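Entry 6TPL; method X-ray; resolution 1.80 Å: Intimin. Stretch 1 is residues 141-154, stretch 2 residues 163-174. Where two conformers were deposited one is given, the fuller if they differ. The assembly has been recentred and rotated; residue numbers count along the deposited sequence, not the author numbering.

Stretch 1 141-154: EVTFTTTLGKLSNS
Stretch 2, residues 163-174: YAKVTLTSTTPG

Contact between residues 141-154 and 163-174 of intimin. Strand 163-169 runs in roughly the same direction as strand 141-146, their axes 28° apart in direction and 8.3 Å apart at closest approach, and pairs antiparallel with the short strand 150-151. Ala 164 points toward the first stretch, its CB 4.0 Å from CG2 of Val 142 (chi1 t). Val 166 (m) lays CG2 over one face of the Phe 144 ring (chi1 m, chi2 82°), 3.7 Å from the centroid and 15° off the normal, a CH-pi contact. Thr 167 is held twice by Ser 152 (p): Thr 167 N donates to Ser 152 OG (2.9 Å), the hydroxyl standing in for a backbone acceptor, and Ser 152 N to Thr 167 O (2.8 Å). Leu 168 (t, p) faces Leu 151 (m, t) in a non-hydrogen-bonded pair, CA-CA 4.6 Å, with Leu 168 CD1 3.9 Å from Leu 151 CD2. Thr 169 (p) closes the ladder: Lys 150 N donates to Thr 169 O (2.8 Å), Thr 169 N to Lys 150 O (3.1 Å), and a water bridges Lys 150 O and Thr 169 OG1. Gly 149 (phi/psi 93/-173) brings CA within 3.1 Å of Thr 169 O; a CB would clash there and jam against the preceding carbonyl. Beyond, Leu 148 (t, p) places CD1 3.5 Å from Thr 172 OG1.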

ATOM      1  N   GLU A 141     -17.788  -6.371  -9.551  1.00 18.33           N
ATOM      2  CA  GLU A 141     -18.294  -6.029  -8.226  1.00 15.18           C
ATOM      3  C   GLU A 141     -17.166  -6.107  -7.206  1.00 14.97           C
ATOM      4  O   GLU A 141     -16.614  -7.188  -6.966  1.00 14.40           O
ATOM      5  CB  GLU A 141     -19.441  -6.960  -7.827  1.00 20.13           C
ATOM      6  CG  GLU A 141     -20.773  -6.622  -8.480  1.00 20.91           C
ATOM      7  CD  GLU A 141     -21.953  -7.299  -7.799  1.00 27.98           C
ATOM      8  OE1 GLU A 141     -23.100  -7.016  -8.198  1.00 31.69           O
ATOM      9  OE2 GLU A 141     -21.737  -8.105  -6.869  1.00 29.59           O
ATOM     10  N   VAL A 142     -16.815  -4.966  -6.620  1.00 14.53           N
ATOM     11  CA  VAL A 142     -15.883  -4.900  -5.503  1.00  9.93           C
ATOM     12  C   VAL A 142     -16.690  -4.753  -4.226  1.00 11.72           C
ATOM     13  O   VAL A 142     -17.516  -3.839  -4.109  1.00 13.20           O
ATOM     14  CB  VAL A 142     -14.898  -3.730  -5.664  1.00 11.95           C
ATOM     15  CG1 VAL A 142     -13.943  -3.687  -4.480  1.00 10.81           C
ATOM     16  CG2 VAL A 142     -14.140  -3.843  -6.976  1.00 11.44           C
ATOM     17  N   THR A 143     -16.462  -5.645  -3.267  1.00 12.04           N
ATOM     18  CA  THR A 143     -17.145  -5.598  -1.981  1.00  9.96           C
ATOM     19  C   THR A 143     -16.183  -5.076  -0.919  1.00  9.80           C
ATOM     20  O   THR A 143     -15.039  -5.539  -0.823  1.00  9.09           O
ATOM     21  CB  THR A 143     -17.690  -6.974  -1.586  1.00 13.69           C
ATOM     22  OG1 THR A 143     -18.664  -7.397  -2.551  1.00 14.12           O
ATOM     23  CG2 THR A 143     -18.345  -6.911  -0.208  1.00 13.21           C
ATOM     24  N   PHE A 144     -16.652  -4.099  -0.140  1.00  9.71           N
ATOM     25  CA  PHE A 144     -15.868  -3.428   0.887  1.00 11.83           C
ATOM     26  C   PHE A 144     -16.413  -3.780   2.268  1.00 13.72           C
ATOM     27  O   PHE A 144     -17.626  -3.914   2.446  1.00 12.49           O
ATOM     28  CB  PHE A 144     -15.920  -1.892   0.734  1.00 11.34           C
ATOM     29  CG  PHE A 144     -15.327  -1.365  -0.546  1.00 10.14           C
ATOM     30  CD1 PHE A 144     -16.066  -1.359  -1.725  1.00 11.57           C
ATOM     31  CD2 PHE A 144     -14.043  -0.842  -0.563  1.00 11.56           C
ATOM     32  CE1 PHE A 144     -15.530  -0.867  -2.904  1.00 11.09           C
ATOM     33  CE2 PHE A 144     -13.495  -0.347  -1.740  1.00 13.22           C
ATOM     34  CZ  PHE A 144     -14.239  -0.358  -2.911  1.00 11.94           C
ATOM     35  N   THR A 145     -15.525  -3.875   3.258  1.00 11.86           N
ATOM     36  CA  THR A 145     -15.915  -4.021   4.655  1.00 13.37           C
ATOM     37  C   THR A 145     -15.051  -3.097   5.503  1.00 13.18           C
ATOM     38  O   THR A 145     -14.010  -2.615   5.052  1.00 10.00           O
ATOM     39  CB  THR A 145     -15.775  -5.465   5.153  1.00 18.39           C
ATOM     40  OG1 THR A 145     -14.418  -5.899   5.018  1.00 21.69           O
ATOM     41  CG2 THR A 145     -16.677  -6.390   4.361  1.00 19.10           C
ATOM     42  N   THR A 146     -15.484  -2.848   6.739  1.00 15.02           N
ATOM     43  CA  THR A 146     -14.736  -1.984   7.643  1.00 14.94           C
ATOM     44  C   THR A 146     -14.835  -2.505   9.070  1.00 10.76           C
ATOM     45  O   THR A 146     -15.788  -3.199   9.430  1.00 11.66           O
ATOM     46  CB  THR A 146     -15.242  -0.534   7.590  1.00 10.11           C
ATOM     47  OG1 THR A 146     -14.369   0.317   8.350  1.00 10.39           O
ATOM     48  CG2 THR A 146     -16.661  -0.433   8.151  1.00 11.90           C
ATOM     49  N   THR A 147     -13.833  -2.157   9.878  1.00 10.77           N
ATOM     50  CA  THR A 147     -13.827  -2.466  11.303  1.00 11.86           C
ATOM     51  C   THR A 147     -14.370  -1.329  12.156  1.00 12.81           C
ATOM     52  O   THR A 147     -14.563  -1.515  13.361  1.00 13.82           O
ATOM     53  CB  THR A 147     -12.407  -2.795  11.777  1.00 12.45           C
ATOM     54  OG1 THR A 147     -11.550  -1.660  11.598  1.00 12.26           O
ATOM     55  CG2 THR A 147     -11.838  -3.965  10.996  1.00 13.99           C
ATOM     56  N   LEU A 148     -14.607  -0.161  11.567  1.00 12.14           N
ATOM     57  CA  LEU A 148     -15.092   1.003  12.293  1.00 13.06           C
ATOM     58  C   LEU A 148     -15.747   1.949  11.298  1.00 12.75           C
ATOM     59  O   LEU A 148     -15.206   2.197  10.218  1.00 11.62           O
ATOM     60  CB  LEU A 148     -13.953   1.715  13.035  1.00 13.05           C
ATOM     61  CG  LEU A 148     -14.331   3.053  13.679  1.00 14.10           C
ATOM     62  CD1 LEU A 148     -15.389   2.833  14.761  1.00 15.89           C
ATOM     63  CD2 LEU A 148     -13.108   3.760  14.237  1.00 15.11           C
ATOM     64  N   GLY A 149     -16.909   2.457  11.658  1.00 13.99           N
ATOM     65  CA  GLY A 149     -17.556   3.468  10.849  1.00 14.05           C
ATOM     66  C   GLY A 149     -18.541   2.900   9.853  1.00 13.82           C
ATOM     67  O   GLY A 149     -18.857   1.706   9.824  1.00 13.78           O
ATOM     68  N   LYS A 150     -19.031   3.802   9.007  1.00 13.82           N
ATOM     69  CA  LYS A 150     -20.113   3.517   8.074  1.00 13.88           C
ATOM     70  C   LYS A 150     -19.625   3.736   6.651  1.00 12.53           C
ATOM     71  O   LYS A 150     -19.232   4.850   6.288  1.00 12.48           O
ATOM     72  CB  LYS A 150     -21.321   4.410   8.371  1.00 20.79           C
ATOM     73  CG  LYS A 150     -22.505   4.245   7.427  1.00 31.24           C
ATOM     74  CD  LYS A 150     -23.614   5.222   7.808  1.00 27.02           C
ATOM     75  CE  LYS A 150     -24.849   5.047   6.943  1.00 34.57           C
ATOM     76  NZ  LYS A 150     -25.946   5.963   7.356  1.00 40.92           N
ATOM     77  N   LEU A 151     -19.663   2.679   5.849  1.00 11.91           N
ATOM     78  CA  LEU A 151     -19.308   2.775   4.443  1.00 10.91           C
ATOM     79  C   LEU A 151     -20.502   3.267   3.631  1.00 12.18           C
ATOM     80  O   LEU A 151     -21.656   2.940   3.930  1.00 14.68           O
ATOM     81  CB  LEU A 151     -18.848   1.413   3.916  1.00 11.62           C
ATOM     82  CG  LEU A 151     -17.503   0.858   4.371  1.00 16.44           C
ATOM     83  CD1 LEU A 151     -17.446  -0.639   4.114  1.00 19.94           C
ATOM     84  CD2 LEU A 151     -16.368   1.558   3.645  1.00 16.87           C
ATOM     85  N   SER A 152     -20.214   4.053   2.590  1.00 10.87           N
ATOM     86  CA  SER A 152     -21.272   4.572   1.730  1.00 11.45           C
ATOM     87  C   SER A 152     -22.039   3.451   1.038  1.00 11.20           C
ATOM     88  O   SER A 152     -23.223   3.609   0.719  1.00 11.99           O
ATOM     89  CB  SER A 152     -20.668   5.509   0.687  1.00 11.22           C
ATOM     90  OG  SER A 152     -19.685   4.825  -0.073  1.00 12.24           O
ATOM     91  N   ASN A 153     -21.378   2.325   0.785  1.00 11.82           N
ATOM     92  CA  ASN A 153     -21.998   1.164   0.166  1.00 12.73           C
ATOM     93  C   ASN A 153     -21.140  -0.047   0.488  1.00 14.48           C
ATOM     94  O   ASN A 153     -19.972   0.081   0.864  1.00 12.11           O
ATOM     95  CB  ASN A 153     -22.138   1.324  -1.354  1.00 14.08           C
ATOM     96  CG  ASN A 153     -23.582   1.496  -1.799  1.00 11.45           C
ATOM     97  OD1 ASN A 153     -24.517   1.272  -1.032  1.00 13.79           O
ATOM     98  ND2 ASN A 153     -23.766   1.887  -3.055  1.00 13.36           N
ATOM     99  N   SER A 154     -21.729  -1.227   0.354  0.62 15.38           N
ATOM    100  CA  SER A 154     -20.964  -2.451   0.546  0.62 13.86           C
ATOM    101  C   SER A 154     -20.347  -2.960  -0.748  0.62 11.74           C
ATOM    102  O   SER A 154     -19.285  -3.592  -0.709  0.62 14.63           O
ATOM    103  CB  SER A 154     -21.845  -3.545   1.153  0.62 17.76           C
ATOM    104  OG  SER A 154     -21.886  -3.450   2.569  0.62 19.54           O
ATOM    105  N   TYR A 163     -12.079   1.429 -11.827  1.00 13.43           N
ATOM    106  CA  TYR A 163     -12.111   1.969 -10.477  1.00 13.42           C
ATOM    107  C   TYR A 163     -13.480   1.809  -9.831  1.00 13.01           C
ATOM    108  O   TYR A 163     -14.514   2.000 -10.478  1.00 13.66           O
ATOM    109  CB  TYR A 163     -11.738   3.452 -10.469  1.00 15.81           C
ATOM    110  CG  TYR A 163     -10.315   3.736 -10.867  1.00 12.94           C
ATOM    111  CD1 TYR A 163     -10.022   4.314 -12.091  1.00 15.72           C
ATOM    112  CD2 TYR A 163      -9.267   3.430 -10.019  1.00 15.30           C
ATOM    113  CE1 TYR A 163      -8.720   4.580 -12.460  1.00 19.48           C
ATOM    114  CE2 TYR A 163      -7.964   3.687 -10.375  1.00 14.67           C
ATOM    115  CZ  TYR A 163      -7.693   4.263 -11.597  1.00 17.33           C
ATOM    116  OH  TYR A 163      -6.394   4.524 -11.957  1.00 15.86           O
ATOM    117  N   ALA A 164     -13.463   1.473  -8.541  1.00 12.51           N
ATOM    118  CA  ALA A 164     -14.630   1.481  -7.673  1.00 12.56           C
ATOM    119  C   ALA A 164     -14.260   2.285  -6.439  1.00 12.13           C
ATOM    120  O   ALA A 164     -13.144   2.155  -5.926  1.00 11.68           O
ATOM    121  CB  ALA A 164     -15.054   0.066  -7.274  1.00 12.51           C
ATOM    122  N   LYS A 165     -15.176   3.124  -5.963  1.00 12.35           N
ATOM    123  CA  LYS A 165     -14.892   3.942  -4.795  1.00 14.81           C
ATOM    124  C   LYS A 165     -16.054   3.918  -3.816  1.00 12.16           C
ATOM    125  O   LYS A 165     -17.220   3.809  -4.201  1.00 12.65           O
ATOM    126  CB  LYS A 165     -14.578   5.401  -5.176  1.00 24.87           C
ATOM    127  CG  LYS A 165     -15.737   6.194  -5.778  1.00 32.23           C
ATOM    128  CD  LYS A 165     -15.338   7.656  -5.956  1.00 33.22           C
ATOM    129  CE  LYS A 165     -16.506   8.527  -6.374  1.00 34.62           C
ATOM    130  NZ  LYS A 165     -16.113   9.963  -6.464  1.00 35.23           N
ATOM    131  N   VAL A 166     -15.706   4.027  -2.534  1.00 11.79           N
ATOM    132  CA  VAL A 166     -16.664   4.209  -1.452  1.00 11.94           C
ATOM    133  C   VAL A 166     -16.074   5.232  -0.494  1.00 11.70           C
ATOM    134  O   VAL A 166     -14.867   5.486  -0.492  1.00 11.36           O
ATOM    135  CB  VAL A 166     -16.978   2.897  -0.698  1.00 11.85           C
ATOM    136  CG1 VAL A 166     -17.656   1.900  -1.623  1.00 12.19           C
ATOM    137  CG2 VAL A 166     -15.708   2.313  -0.073  1.00 11.34           C
ATOM    138  N   THR A 167     -16.939   5.821   0.327  1.00 11.95           N
ATOM    139  CA  THR A 167     -16.509   6.726   1.381  1.00 11.80           C
ATOM    140  C   THR A 167     -16.821   6.110   2.738  1.00 11.74           C
ATOM    141  O   THR A 167     -17.705   5.258   2.872  1.00 11.96           O
ATOM    142  CB  THR A 167     -17.183   8.099   1.274  1.00 12.25           C
ATOM    143  OG1 THR A 167     -18.608   7.959   1.276  1.00 12.74           O
ATOM    144  CG2 THR A 167     -16.740   8.816   0.012  1.00 12.43           C
ATOM    145  N   LEU A 168     -16.083   6.562   3.749  1.00 11.52           N
ATOM    146  CA  LEU A 168     -16.200   6.063   5.112  1.00 11.51           C
ATOM    147  C   LEU A 168     -16.295   7.243   6.065  1.00 11.69           C
ATOM    148  O   LEU A 168     -15.448   8.144   6.030  1.00 11.55           O
ATOM    149  CB  LEU A 168     -15.003   5.185   5.484  1.00 11.12           C
ATOM    150  CG  LEU A 168     -14.970   4.600   6.904  1.00 11.19           C
ATOM    151  CD1 LEU A 168     -15.959   3.448   6.999  1.00 11.45           C
ATOM    152  CD2 LEU A 168     -13.562   4.163   7.271  1.00 10.88           C
ATOM    153  N   THR A 169     -17.327   7.239   6.903  1.00 12.06           N
ATOM    154  CA  THR A 169     -17.451   8.188   8.001  1.00 12.29           C
ATOM    155  C   THR A 169     -17.539   7.424   9.316  1.00 12.40           C
ATOM    156  O   THR A 169     -17.732   6.207   9.342  1.00 12.38           O
ATOM    157  CB  THR A 169     -18.686   9.086   7.842  1.00 12.82           C
ATOM    158  OG1 THR A 169     -19.866   8.272   7.788  1.00 13.17           O
ATOM    159  CG2 THR A 169     -18.576   9.925   6.584  1.00 14.90           C
ATOM    160  N   SER A 170     -17.407   8.147  10.424  1.00 12.59           N
ATOM    161  CA  SER A 170     -17.557   7.528  11.732  1.00 12.83           C
ATOM    162  C   SER A 170     -18.010   8.572  12.743  1.00 13.29           C
ATOM    163  O   SER A 170     -17.499   9.696  12.769  1.00 13.25           O
ATOM    164  CB  SER A 170     -16.257   6.873  12.209  1.00 12.51           C
ATOM    165  OG  SER A 170     -16.427   6.248  13.479  1.00 12.87           O
ATOM    166  N   THR A 171     -18.977   8.186  13.572  1.00 13.79           N
ATOM    167  CA  THR A 171     -19.419   9.009  14.687  1.00 15.22           C
ATOM    168  C   THR A 171     -18.638   8.735  15.969  1.00 14.41           C
ATOM    169  O   THR A 171     -18.880   9.406  16.975  1.00 14.88           O
ATOM    170  CB  THR A 171     -20.913   8.799  14.958  1.00 15.63           C
ATOM    171  OG1 THR A 171     -21.165   7.429  15.291  1.00 15.09           O
ATOM    172  CG2 THR A 171     -21.738   9.176  13.738  1.00 15.01           C
ATOM    173  N   THR A 172     -17.719   7.773  15.965  1.00 14.06           N
ATOM    174  CA  THR A 172     -16.892   7.497  17.131  1.00 14.69           C
ATOM    175  C   THR A 172     -15.431   7.416  16.720  1.00 16.85           C
ATOM    176  O   THR A 172     -15.114   7.031  15.588  1.00 13.20           O
ATOM    177  CB  THR A 172     -17.298   6.183  17.824  1.00 18.08           C
ATOM    178  OG1 THR A 172     -16.985   5.066  16.977  1.00 19.95           O
ATOM    179  CG2 THR A 172     -18.785   6.174  18.130  1.00 22.58           C
ATOM    180  N   PRO A 173     -14.515   7.771  17.618  1.00 18.61           N
ATOM    181  CA  PRO A 173     -13.092   7.772  17.274  1.00 15.35           C
ATOM    182  C   PRO A 173     -12.493   6.374  17.296  1.00 13.58           C
ATOM    183  O   PRO A 173     -13.001   5.456  17.942  1.00 16.00           O
ATOM    184  CB  PRO A 173     -12.465   8.644  18.369  1.00 14.03           C
ATOM    185  CG  PRO A 173     -13.349   8.388  19.572  1.00 18.55           C
ATOM    186  CD  PRO A 173     -14.750   8.191  19.014  1.00 20.34           C
ATOM    187  N   GLY A 174     -11.387   6.234  16.586  1.00 12.91           N
ATOM    188  CA  GLY A 174     -10.632   4.995  16.609  1.00 13.96           C
ATOM    189  C   GLY A 174     -10.010   4.699  15.265  1.00 13.73           C
ATOM    190  O   GLY A 174     -10.257   5.376  14.267  1.00 11.96           O
TER
HETATM  191  O   HOH W   1     -20.576   6.863   5.343  1.00 21.46           O